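Local coordinates for protein tartronate semialdehyde reductase (Salmonella typhimurium, PDB 1VPD) that probably catalyses the NAD(P)H-dependent reduction of tartronate semialdehyde to D-glycerate, the last step of galactarate degradation, at residues 111-115 / 116-120; 99-102 / 103-107; 208-212 / 213-217; 178-181 / 182-186. One frame throughout, in Å; residues are numbered along the deposited sequence.

Interaction 1: residues 111-115 / 116-120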
ATOM      1  N   ASP A 111      13.103  15.084  -7.244  1.00 17.38           N
ATOM      2  CA  ASP A 111      13.986  16.045  -7.926  1.00 18.40           C
ATOM      3  C   ASP A 111      13.191  17.222  -8.464  1.00 18.43           C
ATOM      4  O   ASP A 111      13.641  18.374  -8.371  1.00 18.86           O
ATOM      5  CB  ASP A 111      14.744  15.389  -9.078  1.00 18.98           C
ATOM      6  CG  ASP A 111      15.871  14.499  -8.607  1.00 21.63           C
ATOM      7  OD1 ASP A 111      16.276  14.571  -7.431  1.00 23.60           O
ATOM      8  OD2 ASP A 111      16.406  13.674  -9.376  1.00 25.52           O
ATOM      9  N   ALA A 112      12.005  16.947  -9.001  1.00 17.81           N
ATOM     10  CA  ALA A 112      11.151  18.010  -9.523  1.00 18.26           C
ATOM     11  C   ALA A 112      10.692  18.938  -8.393  1.00 18.26           C
ATOM     12  O   ALA A 112      10.687  20.164  -8.567  1.00 18.69           O
ATOM     13  CB  ALA A 112       9.956  17.442 -10.245  1.00 18.23           C
ATOM     14  N   LEU A 113      10.329  18.369  -7.249  1.00 17.80           N
ATOM     15  CA  LEU A 113       9.888  19.170  -6.105  1.00 18.08           C
ATOM     16  C   LEU A 113      11.053  19.954  -5.499  1.00 19.73           C
ATOM     17  O   LEU A 113      10.881  21.116  -5.117  1.00 19.81           O
ATOM     18  CB  LEU A 113       9.235  18.290  -5.036  1.00 17.54           C
ATOM     19  CG  LEU A 113       7.868  17.732  -5.468  1.00 16.61           C
ATOM     20  CD1 LEU A 113       7.376  16.704  -4.494  1.00 17.04           C
ATOM     21  CD2 LEU A 113       6.826  18.847  -5.639  1.00 16.58           C
ATOM     22  N   LYS A 114      12.235  19.344  -5.456  1.00 21.27           N
ATOM     23  CA  LYS A 114      13.427  19.992  -4.876  1.00 23.47           C
ATOM     24  C   LYS A 114      13.786  21.274  -5.621  1.00 23.37           C
ATOM     25  O   LYS A 114      14.264  22.233  -5.006  1.00 23.58           O
ATOM     26  CB  LYS A 114      14.625  19.041  -4.869  0.51 24.31           C
ATOM     27  CG  LYS A 114      15.902  19.646  -4.271  0.51 27.14           C
ATOM     28  CD  LYS A 114      16.989  18.596  -4.057  0.51 31.08           C
ATOM     29  CE  LYS A 114      18.382  19.219  -3.923  0.51 33.48           C
ATOM     30  NZ  LYS A 114      18.380  20.569  -3.281  0.51 35.07           N
ATOM     31  N   ALA A 115      13.552  21.294  -6.927  1.00 23.33           N
ATOM     32  CA  ALA A 115      13.820  22.477  -7.744  1.00 23.96           C
ATOM     33  C   ALA A 115      12.975  23.680  -7.297  1.00 24.04           C
ATOM     34  O   ALA A 115      13.369  24.825  -7.509  1.00 24.17           O
ATOM     35  CB  ALA A 115      13.575  22.181  -9.190  1.00 24.67           C
ATOM     36  N   LYS A 116      11.812  23.410  -6.709  1.00 23.05           N
ATOM     37  CA  LYS A 116      10.963  24.445  -6.115  1.00 23.06           C
ATOM     38  C   LYS A 116      11.100  24.621  -4.593  1.00 21.64           C
ATOM     39  O   LYS A 116      10.366  25.405  -3.979  1.00 21.51           O
ATOM     40  CB  LYS A 116       9.507  24.165  -6.488  1.00 23.95           C
ATOM     41  CG  LYS A 116       9.190  24.518  -7.927  1.00 28.50           C
ATOM     42  CD  LYS A 116       8.858  26.013  -8.078  1.00 33.25           C
ATOM     43  CE  LYS A 116       7.468  26.347  -7.540  1.00 36.73           C
ATOM     44  NZ  LYS A 116       6.880  27.572  -8.166  1.00 39.81           N
ATOM     45  N   GLY A 117      12.038  23.910  -3.974  1.00 20.24           N
ATOM     46  CA  GLY A 117      12.256  23.987  -2.546  1.00 19.69           C
ATOM     47  C   GLY A 117      11.344  23.133  -1.698  1.00 18.93           C
ATOM     48  O   GLY A 117      11.266  23.315  -0.487  1.00 18.80           O
ATOM     49  N   VAL A 118      10.657  22.183  -2.334  1.00 18.38           N
ATOM     50  CA  VAL A 118       9.758  21.281  -1.636  1.00 17.90           C
ATOM     51  C   VAL A 118      10.492  19.969  -1.332  1.00 17.75           C
ATOM     52  O   VAL A 118      11.094  19.388  -2.223  1.00 18.52           O
ATOM     53  CB  VAL A 118       8.499  21.041  -2.492  1.00 17.79           C
ATOM     54  CG1 VAL A 118       7.543  20.084  -1.818  1.00 17.71           C
ATOM     55  CG2 VAL A 118       7.824  22.393  -2.808  1.00 18.54           C
ATOM     56  N   GLU A 119      10.426  19.533  -0.080  1.00 17.42           N
ATOM     57  CA  GLU A 119      11.091  18.329   0.411  1.00 18.15           C
ATOM     58  C   GLU A 119      10.164  17.140   0.228  1.00 17.10           C
ATOM     59  O   GLU A 119       8.962  17.317   0.073  1.00 16.39           O
ATOM     60  CB  GLU A 119      11.383  18.444   1.897  1.00 19.24           C
ATOM     61  CG  GLU A 119      12.076  19.732   2.318  1.00 22.58           C
ATOM     62  CD  GLU A 119      13.576  19.687   2.208  1.00 27.14           C
ATOM     63  OE1 GLU A 119      14.138  18.717   1.634  1.00 27.56           O
ATOM     64  OE2 GLU A 119      14.185  20.664   2.698  1.00 29.88           O
HETATM   65  N   MSE A 120      10.718  15.931   0.294  1.00 16.15           N
HETATM   66  CA  MSE A 120       9.909  14.723   0.063  1.00 15.77           C
HETATM   67  C   MSE A 120      10.451  13.512   0.811  1.00 15.32           C
HETATM   68  O   MSE A 120      11.672  13.294   0.869  1.00 16.43           O
HETATM   69  CB  MSE A 120       9.826  14.398  -1.434  1.00 15.83           C
HETATM   70  CG  MSE A 120       8.946  13.202  -1.742  1.00 17.49           C
HETATM   71 SE   MSE A 120       8.834  12.928  -3.639  0.84 21.39          SE
HETATM   72  CE  MSE A 120       7.956  11.247  -3.720  1.00 18.53           C
TER

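Interaction 2: residues 99-102 / 103-107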
ATOM      1  N   SER A  99       2.234   6.357  -1.031  1.00 12.99           N
ATOM      2  CA  SER A  99       1.881   5.468  -2.138  1.00 12.91           C
ATOM      3  C   SER A  99       2.986   4.451  -2.379  1.00 12.72           C
ATOM      4  O   SER A  99       4.169   4.707  -2.130  1.00 13.45           O
ATOM      5  CB  SER A  99       1.695   6.278  -3.422  1.00 13.00           C
ATOM      6  OG  SER A  99       0.875   7.427  -3.223  1.00 12.74           O
ATOM      7  N   SER A 100       2.604   3.304  -2.916  1.00 12.52           N
ATOM      8  CA  SER A 100       3.561   2.338  -3.418  1.00 12.35           C
ATOM      9  C   SER A 100       3.830   2.633  -4.884  1.00 12.24           C
ATOM     10  O   SER A 100       2.946   2.421  -5.735  1.00 12.49           O
ATOM     11  CB  SER A 100       2.999   0.933  -3.277  1.00 12.32           C
ATOM     12  OG  SER A 100       2.720   0.629  -1.931  1.00 11.26           O
ATOM     13  N   ILE A 101       5.015   3.157  -5.193  1.00 12.20           N
ATOM     14  CA  ILE A 101       5.362   3.495  -6.582  1.00 11.76           C
ATOM     15  C   ILE A 101       6.787   3.074  -6.894  1.00 12.48           C
ATOM     16  O   ILE A 101       7.560   2.800  -5.983  1.00 11.72           O
ATOM     17  CB  ILE A 101       5.156   5.012  -6.911  1.00 12.01           C
ATOM     18  CG1 ILE A 101       6.199   5.920  -6.236  1.00 11.71           C
ATOM     19  CG2 ILE A 101       3.760   5.442  -6.558  1.00 11.92           C
ATOM     20  CD1 ILE A 101       6.091   7.395  -6.665  1.00 13.36           C
ATOM     21  N   ALA A 102       7.136   3.044  -8.176  1.00 12.66           N
ATOM     22  CA  ALA A 102       8.490   2.666  -8.597  1.00 13.17           C
ATOM     23  C   ALA A 102       9.517   3.563  -7.917  1.00 13.25           C
ATOM     24  O   ALA A 102       9.349   4.786  -7.942  1.00 13.17           O
ATOM     25  CB  ALA A 102       8.628   2.774 -10.108  1.00 13.71           C
ATOM     26  N   PRO A 103      10.564   3.004  -7.317  1.00 13.48           N
ATOM     27  CA  PRO A 103      11.615   3.854  -6.715  1.00 14.13           C
ATOM     28  C   PRO A 103      12.154   4.962  -7.624  1.00 14.80           C
ATOM     29  O   PRO A 103      12.371   6.090  -7.146  1.00 15.12           O
ATOM     30  CB  PRO A 103      12.707   2.857  -6.343  1.00 14.65           C
ATOM     31  CG  PRO A 103      11.999   1.586  -6.111  1.00 14.21           C
ATOM     32  CD  PRO A 103      10.783   1.575  -7.007  1.00 13.28           C
ATOM     33  N   LEU A 104      12.339   4.668  -8.910  1.00 15.28           N
ATOM     34  CA  LEU A 104      12.780   5.682  -9.878  1.00 16.95           C
ATOM     35  C   LEU A 104      11.795   6.845  -9.939  1.00 16.26           C
ATOM     36  O   LEU A 104      12.197   8.004 -10.065  1.00 16.12           O
ATOM     37  CB  LEU A 104      12.947   5.092 -11.269  1.00 18.77           C
ATOM     38  CG  LEU A 104      13.167   6.108 -12.418  1.00 22.90           C
ATOM     39  CD1 LEU A 104      14.496   6.795 -12.244  1.00 26.18           C
ATOM     40  CD2 LEU A 104      13.063   5.471 -13.815  1.00 25.87           C
ATOM     41  N   ALA A 105      10.501   6.544  -9.876  1.00 15.70           N
ATOM     42  CA  ALA A 105       9.485   7.596  -9.880  1.00 16.03           C
ATOM     43  C   ALA A 105       9.552   8.469  -8.623  1.00 15.81           C
ATOM     44  O   ALA A 105       9.425   9.701  -8.721  1.00 15.68           O
ATOM     45  CB  ALA A 105       8.100   7.021 -10.066  1.00 17.03           C
ATOM     46  N   SER A 106       9.738   7.861  -7.449  1.00 15.50           N
ATOM     47  CA  SER A 106       9.937   8.639  -6.228  1.00 16.12           C
ATOM     48  C   SER A 106      11.088   9.620  -6.409  1.00 16.36           C
ATOM     49  O   SER A 106      10.982  10.805  -6.053  1.00 16.65           O
ATOM     50  CB  SER A 106      10.224   7.742  -5.016  1.00 15.91           C
ATOM     51  OG  SER A 106       9.131   6.903  -4.737  1.00 17.12           O
ATOM     52  N   ARG A 107      12.190   9.134  -6.961  1.00 16.76           N
ATOM     53  CA  ARG A 107      13.384   9.981  -7.152  1.00 18.06           C
ATOM     54  C   ARG A 107      13.138  11.109  -8.157  1.00 17.79           C
ATOM     55  O   ARG A 107      13.548  12.260  -7.921  1.00 17.76           O
ATOM     56  CB  ARG A 107      14.587   9.135  -7.610  0.52 18.54           C
ATOM     57  CG  ARG A 107      15.135   8.188  -6.551  0.52 21.33           C
ATOM     58  CD  ARG A 107      16.492   7.513  -6.917  0.52 24.52           C
ATOM     59  NE  ARG A 107      16.416   6.750  -8.168  0.52 26.84           N
ATOM     60  CZ  ARG A 107      16.262   5.428  -8.288  0.52 28.57           C
ATOM     61  NH1 ARG A 107      16.173   4.635  -7.216  0.52 29.17           N
ATOM     62  NH2 ARG A 107      16.205   4.890  -9.509  0.52 28.13           N
TER

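Interaction 3: residues 208-212 / 213-217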
ATOM      1  N   GLN A 208      -5.887 -24.373  11.492  1.00 14.89           N
ATOM      2  CA  GLN A 208      -5.805 -24.398  12.956  1.00 15.30           C
ATOM      3  C   GLN A 208      -4.544 -25.096  13.461  1.00 14.70           C
ATOM      4  O   GLN A 208      -3.929 -24.656  14.443  1.00 14.20           O
ATOM      5  CB  GLN A 208      -7.030 -25.136  13.538  0.58 15.51           C
ATOM      6  CG  GLN A 208      -8.373 -24.444  13.298  0.58 16.38           C
ATOM      7  CD  GLN A 208      -9.548 -25.316  13.690  0.58 18.13           C
ATOM      8  OE1 GLN A 208      -9.508 -25.997  14.718  0.58 19.11           O
ATOM      9  NE2 GLN A 208     -10.591 -25.307  12.876  0.58 19.21           N
ATOM     10  N   ALA A 209      -4.184 -26.185  12.788  1.00 13.27           N
ATOM     11  CA  ALA A 209      -3.057 -27.006  13.194  1.00 13.49           C
ATOM     12  C   ALA A 209      -1.703 -26.350  12.970  1.00 13.73           C
ATOM     13  O   ALA A 209      -0.796 -26.564  13.764  1.00 13.88           O
ATOM     14  CB  ALA A 209      -3.108 -28.350  12.488  1.00 14.08           C
ATOM     15  N   ILE A 210      -1.561 -25.545  11.913  1.00 13.14           N
ATOM     16  CA  ILE A 210      -0.239 -25.013  11.548  1.00 13.80           C
ATOM     17  C   ILE A 210      -0.014 -23.554  11.923  1.00 13.73           C
ATOM     18  O   ILE A 210       1.120 -23.077  11.885  1.00 13.17           O
ATOM     19  CB  ILE A 210       0.056 -25.219  10.045  1.00 13.73           C
ATOM     20  CG1 ILE A 210      -0.764 -24.255   9.166  1.00 13.10           C
ATOM     21  CG2 ILE A 210      -0.170 -26.673   9.661  1.00 14.13           C
ATOM     22  CD1 ILE A 210      -0.450 -24.373   7.662  1.00 14.45           C
ATOM     23  N   ARG A 211      -1.077 -22.831  12.261  1.00 13.80           N
ATOM     24  CA  ARG A 211      -0.945 -21.383  12.408  1.00 14.28           C
ATOM     25  C   ARG A 211      -0.003 -20.928  13.515  1.00 14.30           C
ATOM     26  O   ARG A 211       0.495 -19.808  13.471  1.00 14.16           O
ATOM     27  CB  ARG A 211      -2.316 -20.720  12.576  1.00 14.88           C
ATOM     28  CG  ARG A 211      -3.039 -21.089  13.882  1.00 17.08           C
ATOM     29  CD  ARG A 211      -4.400 -20.446  13.983  1.00 22.39           C
ATOM     30  NE  ARG A 211      -4.341 -19.021  14.250  1.00 27.98           N
ATOM     31  CZ  ARG A 211      -5.423 -18.279  14.591  1.00 33.00           C
ATOM     32  NH1 ARG A 211      -6.635 -18.831  14.688  1.00 34.21           N
ATOM     33  NH2 ARG A 211      -5.301 -16.972  14.813  1.00 34.49           N
ATOM     34  N   GLY A 212       0.239 -21.806  14.494  1.00 14.37           N
ATOM     35  CA  GLY A 212       1.079 -21.517  15.632  1.00 14.53           C
ATOM     36  C   GLY A 212       2.527 -21.954  15.524  1.00 14.32           C
ATOM     37  O   GLY A 212       3.332 -21.666  16.423  1.00 15.09           O
ATOM     38  N   GLY A 213       2.870 -22.654  14.435  1.00 13.96           N
ATOM     39  CA  GLY A 213       4.210 -23.179  14.248  1.00 13.44           C
ATOM     40  C   GLY A 213       5.046 -22.339  13.288  1.00 13.50           C
ATOM     41  O   GLY A 213       4.834 -21.128  13.127  1.00 13.21           O
ATOM     42  N   LEU A 214       6.010 -22.973  12.632  1.00 13.66           N
ATOM     43  CA  LEU A 214       6.923 -22.224  11.770  1.00 13.70           C
ATOM     44  C   LEU A 214       6.240 -21.756  10.467  1.00 13.19           C
ATOM     45  O   LEU A 214       6.774 -20.874   9.772  1.00 12.87           O
ATOM     46  CB  LEU A 214       8.165 -23.058  11.476  1.00 14.10           C
ATOM     47  CG  LEU A 214       9.369 -22.344  10.881  1.00 16.82           C
ATOM     48  CD1 LEU A 214       9.746 -21.056  11.609  1.00 16.50           C
ATOM     49  CD2 LEU A 214      10.538 -23.325  10.815  1.00 18.96           C
ATOM     50  N   ALA A 215       5.069 -22.316  10.135  1.00 12.84           N
ATOM     51  CA  ALA A 215       4.312 -21.858   8.978  1.00 13.02           C
ATOM     52  C   ALA A 215       3.429 -20.636   9.259  1.00 13.32           C
ATOM     53  O   ALA A 215       2.768 -20.129   8.349  1.00 14.13           O
ATOM     54  CB  ALA A 215       3.457 -22.982   8.390  1.00 12.76           C
ATOM     55  N   GLY A 216       3.411 -20.170  10.501  1.00 13.71           N
ATOM     56  CA  GLY A 216       2.570 -19.051  10.872  1.00 13.90           C
ATOM     57  C   GLY A 216       3.032 -17.747  10.246  1.00 13.80           C
ATOM     58  O   GLY A 216       4.231 -17.491  10.063  1.00 14.16           O
ATOM     59  N   SER A 217       2.063 -16.935   9.879  1.00 13.81           N
ATOM     60  CA  SER A 217       2.333 -15.610   9.347  1.00 13.49           C
ATOM     61  C   SER A 217       1.151 -14.686   9.476  1.00 13.76           C
ATOM     62  O   SER A 217       0.020 -15.122   9.644  1.00 14.35           O
ATOM     63  CB  SER A 217       2.724 -15.708   7.868  1.00 12.81           C
ATOM     64  OG  SER A 217       1.613 -15.980   7.021  1.00 12.75           O
TER
HETATM   65  O   HOH W   1       3.470 -24.271  11.550  1.00 12.58           O
HETATM   66  O   HOH W   2      -0.166 -17.745  11.703  1.00 16.49           O

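Interaction 4: residues 178-181 / 182-186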
ATOM      1  N   ASN A 178       8.845  -6.009   0.413  1.00 11.36           N
ATOM      2  CA  ASN A 178       7.623  -6.314   1.146  1.00 11.21           C
ATOM      3  C   ASN A 178       6.589  -7.012   0.277  1.00 10.87           C
ATOM      4  O   ASN A 178       6.002  -8.013   0.679  1.00 11.26           O
ATOM      5  CB  ASN A 178       7.030  -5.009   1.705  1.00 10.85           C
ATOM      6  CG  ASN A 178       5.904  -5.239   2.679  1.00 11.36           C
ATOM      7  OD1 ASN A 178       4.724  -5.469   2.289  1.00 15.12           O
ATOM      8  ND2 ASN A 178       6.224  -5.142   3.947  1.00  8.56           N
ATOM      9  N   GLN A 179       6.391  -6.490  -0.926  1.00 11.21           N
ATOM     10  CA  GLN A 179       5.340  -6.976  -1.808  1.00 10.77           C
ATOM     11  C   GLN A 179       5.700  -8.298  -2.450  1.00 11.07           C
ATOM     12  O   GLN A 179       4.819  -9.073  -2.772  1.00 11.66           O
ATOM     13  CB  GLN A 179       5.024  -5.930  -2.877  1.00 10.83           C
ATOM     14  CG  GLN A 179       4.318  -4.669  -2.313  1.00 10.53           C
ATOM     15  CD  GLN A 179       3.099  -4.986  -1.479  1.00 11.23           C
ATOM     16  OE1 GLN A 179       3.213  -5.334  -0.303  1.00 11.55           O
ATOM     17  NE2 GLN A 179       1.926  -4.898  -2.098  1.00 11.97           N
ATOM     18  N   VAL A 180       6.994  -8.553  -2.630  1.00 10.41           N
ATOM     19  CA  VAL A 180       7.471  -9.876  -3.007  1.00 10.69           C
ATOM     20  C   VAL A 180       7.057 -10.865  -1.926  1.00 10.23           C
ATOM     21  O   VAL A 180       6.465 -11.916  -2.231  1.00 10.18           O
ATOM     22  CB  VAL A 180       9.019  -9.881  -3.206  1.00 10.37           C
ATOM     23  CG1 VAL A 180       9.585 -11.313  -3.230  1.00 11.39           C
ATOM     24  CG2 VAL A 180       9.385  -9.123  -4.479  1.00 12.01           C
ATOM     25  N   ILE A 181       7.353 -10.549  -0.676  1.00 10.38           N
ATOM     26  CA  ILE A 181       7.012 -11.467   0.411  1.00 10.36           C
ATOM     27  C   ILE A 181       5.496 -11.675   0.515  1.00 10.34           C
ATOM     28  O   ILE A 181       5.031 -12.797   0.667  1.00 11.05           O
ATOM     29  CB  ILE A 181       7.607 -11.004   1.752  1.00 10.83           C
ATOM     30  CG1 ILE A 181       9.111 -11.287   1.747  1.00 11.01           C
ATOM     31  CG2 ILE A 181       6.944 -11.742   2.912  1.00 11.18           C
ATOM     32  CD1 ILE A 181       9.874 -10.478   2.806  1.00 12.16           C
ATOM     33  N   VAL A 182       4.721 -10.607   0.446  1.00 10.52           N
ATOM     34  CA  VAL A 182       3.285 -10.757   0.605  1.00 10.44           C
ATOM     35  C   VAL A 182       2.702 -11.643  -0.498  1.00 11.04           C
ATOM     36  O   VAL A 182       1.909 -12.551  -0.218  1.00 11.12           O
ATOM     37  CB  VAL A 182       2.579  -9.397   0.683  1.00 10.67           C
ATOM     38  CG1 VAL A 182       1.067  -9.574   0.705  1.00 10.60           C
ATOM     39  CG2 VAL A 182       3.026  -8.631   1.943  1.00 11.28           C
ATOM     40  N   ALA A 183       3.076 -11.386  -1.751  1.00 11.25           N
ATOM     41  CA  ALA A 183       2.566 -12.182  -2.860  1.00 11.39           C
ATOM     42  C   ALA A 183       2.930 -13.642  -2.680  1.00 11.00           C
ATOM     43  O   ALA A 183       2.080 -14.504  -2.844  1.00 10.79           O
ATOM     44  CB  ALA A 183       3.064 -11.690  -4.186  1.00 12.03           C
ATOM     45  N   LEU A 184       4.196 -13.914  -2.354  1.00 10.47           N
ATOM     46  CA  LEU A 184       4.657 -15.295  -2.236  1.00 10.66           C
ATOM     47  C   LEU A 184       4.054 -15.999  -1.020  1.00 10.50           C
ATOM     48  O   LEU A 184       3.735 -17.166  -1.104  1.00 10.38           O
ATOM     49  CB  LEU A 184       6.187 -15.350  -2.213  0.64 10.97           C
ATOM     50  CG  LEU A 184       6.826 -14.897  -3.537  0.64 11.57           C
ATOM     51  CD1 LEU A 184       8.332 -14.840  -3.428  0.64 13.00           C
ATOM     52  CD2 LEU A 184       6.430 -15.839  -4.673  0.64 13.66           C
ATOM     53  N   ASN A 185       3.873 -15.299   0.096  1.00 10.50           N
ATOM     54  CA  ASN A 185       3.279 -15.896   1.288  1.00 10.39           C
ATOM     55  C   ASN A 185       1.826 -16.273   1.000  1.00 10.85           C
ATOM     56  O   ASN A 185       1.363 -17.311   1.462  1.00 11.42           O
ATOM     57  CB  ASN A 185       3.332 -14.969   2.496  1.00 10.33           C
ATOM     58  CG  ASN A 185       4.729 -14.873   3.136  1.00 10.67           C
ATOM     59  OD1 ASN A 185       5.737 -15.376   2.585  1.00 11.37           O
ATOM     60  ND2 ASN A 185       4.787 -14.239   4.340  1.00 11.17           N
ATOM     61  N   ILE A 186       1.113 -15.441   0.230  1.00 10.73           N
ATOM     62  CA  ILE A 186      -0.253 -15.763  -0.146  1.00 10.39           C
ATOM     63  C   ILE A 186      -0.280 -16.964  -1.093  1.00 10.81           C
ATOM     64  O   ILE A 186      -1.085 -17.892  -0.919  1.00 10.83           O
ATOM     65  CB  ILE A 186      -0.988 -14.560  -0.795  1.00 10.81           C
ATOM     66  CG1 ILE A 186      -1.194 -13.441   0.220  1.00 11.83           C
ATOM     67  CG2 ILE A 186      -2.339 -15.003  -1.363  1.00 11.10           C
ATOM     68  CD1 ILE A 186      -1.680 -12.145  -0.425  1.00 11.50           C
TER

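Interaction 1: residues 111-115 / 116-120
Leu113, Lys114, Gly117 and Val118 meet in a local contact, a Schellman motif that carries the chain out of helix 103-114 and toward strand 119-126, within a beta-alpha-beta unit of the Rossmann-type nucleotide-binding domain. The evidence lies first in the backbone. Val118 N donates to Leu113 O at 3.0 Å, and inside that loop Gly117 N donates to Lys114 O at 3.0 Å, closing a type I beta turn from Lys114 to Gly117. Gly117 supplies the positive phi (83°) that the motif requires. Leu113 O is gripped twice, because Lys116 N also reaches it at 2.9 Å; Lys116 N and Val118 N come from opposite faces of its carbonyl plane, neither along a lone pair. Beneath the turn, Leu113 CB rests 3.8 Å from Val118 CB, and CD2 of Leu113 lies 4.1 Å from CG1 of Val118, the two side chains meeting at a slant. Leu95 of strand 94-97 and Ile86 of helix 85-88 also touch Leu113, placing it in the layer between helix and sheet. Selenomethionine Met120, its chain extended with CG anti to the backbone N (chi1 -177°), crosses Leu113 at about a right angle and sets SE 4.1 Å from Leu113 CD1.

Interaction 2: residues 99-102 / 103-107
Ile101 touches the first turn of helix 103-114 through one branch of its side chain. From CB, CG1 takes the crowded position between the backbone N and the carbonyl carbon (chi1 71°), which turns it toward the helix, where it comes 3.4 Å from Ser106 OG. One bond further, with chi2 extended, the tip CD1 lies 3.6 Å from Ser106 OG and 4.0 Å from Ala105 CB, so it covers the flank of the turn; Val75 of helix 72-80 also packs on Ile101. Ala102 holds the N-cap position of the helix that follows strand 94-97 in the Rossmann-type domain, and the loop before it carries Ser100, a predicted NAD(+)-binding residue whose O accepts from Lys243 NZ. Ala102 has no side-chain group to cap the first-turn N-H groups; its carbonyl takes the first i to i+4 bond of the helix, from Ser106 N to Ala102 O at 3.1 Å, nearly along the C=O axis and fairly straight (160° at the hydrogen). A second bond to the same oxygen, from Ala105 N at 2.9 Å, is weak, bent to 120°. Asn172 of helix 170-198 links both sides, taking a hydrogen bond from Ile101 N on OD1 and making a weak one with Ser106 OG through ND2.

Interaction 3: residues 208-212 / 213-217
Ile210 and Gly213 are joined by the direct backbone hydrogen bond between residues 208-212 and 213-217. Gly213 N donates to Ile210 O at 3.1 Å, almost straight at 165°, although the donor stands 55° out of the carbonyl plane. The bond closes a type I beta turn from Ile210 to Gly213. A second type I turn starts where the first stops and runs from Gly213 to Gly216, closed by Gly216 N on Gly213 O at 3.1 Å.

Bound water supplies two further links. Water 1 donates to Ile210 O at 2.7 Å and accepts from Ala215 N at 2.9 Å, so Ile210 O receives both this water and Gly213 N. Water 2 sits 2.8 Å from Arg211 O, to which it is hydrogen-bonded, and accepts from Ser217 N at 3.0 Å, bridging the two sides where no direct backbone bond joins them.

Weaker contacts also span the two turns. Gly216 CA makes a CA-H...O contact with Arg211 O at 3.4 Å, well bent from linear. The apolar part is slight: the extended chi2 of Ile210 carries CD1 to within 4.2 Å of Ala215 CB. Outside the two turns, Arg211 NE makes a long, weak ion pair with Asp221 OD1 of helix 218-228.

Taken together this is a surface connection between successive helices of the all-helical C-terminal domain: two consecutive type I turns lead from helix 203-210 to the N-cap of helix 218-228, where Ser217 OG accepts from Leu220 N.

Interaction 4: residues 178-181 / 182-186
Val180 and Leu184 lie side by side one turn apart on helix 170-198, and their branches close the tight part of this contact: Val180 CG1 is 3.7 Å from Leu184 CD1. CG1 of Val180 stands anti to its backbone N (chi1 165°), which puts it on the Leu184 side. Thr262, Leu261 and Val265 of helix 260-274 cover this pair, while Ala183 next to it is buried against Met269, His241 and Leu245. Regular i to i+4 bonds run through the segment: Leu184 N to Val180 O at 3.0 Å, Ala183 N to Gln179 O at 3.1 Å, and Val182 N to Asn178 O at 2.9 Å, the last lying in the carbonyl plane.

The solvent side holds Ile181, which is exposed, and Asn185, which is partly exposed and touches Val219 of helix 218-228. Asn185 N donates to Ile181 O at 2.8 Å, but above that bond the side chains meet only by packing, Ile181 CG2 standing 3.6 Å from Asn185 ND2 as both point the same way.

Gln179 reaches from the helix into the pocket marked by a bound L(+)-tartaric acid, probably from the crystallisation liquor. Its O accepts from Ala183 N, which stands 37° above the carbonyl plane, and also from His241 NE2. Its bent side chain runs beside Val182, OE1 passing 4.0 Å from CG2. At the amide, NE2 is hydrogen-bonded to Asp244 OD2, whereas OE1 bonds to O3 of the tartaric acid and weakly to NZ of Lys175, the predicted active-site residue. With partners at both ends, the amide is probably fixed in this rotation, with the nitrogen toward Asp244 and the oxygen toward the pocket.

Along the chain the order is interaction 2, 1, 4, 3. Interactions 2 and 1 lie at the start and the end of helix 103-114 in the Rossmann-type domain, with centres 15 Å apart, and they touch where Met120 CE lies 3.8 Å from Ser106 O. Interactions 4 and 3 belong to the helical C-terminal domain, on helix 170-198 and after helix 203-210; their centres are 17 Å apart. Interactions 1 and 3 are the most widely separated pair, centres 46 Å apart. Interactions 2 and 4 approach to about 6 Å between nearest atoms; interaction 2 contains the predicted NAD(+)-binding Ser100, and Gln179 of interaction 4 lies close to the predicted active-site Lys175, consistent with a site where the domains meet.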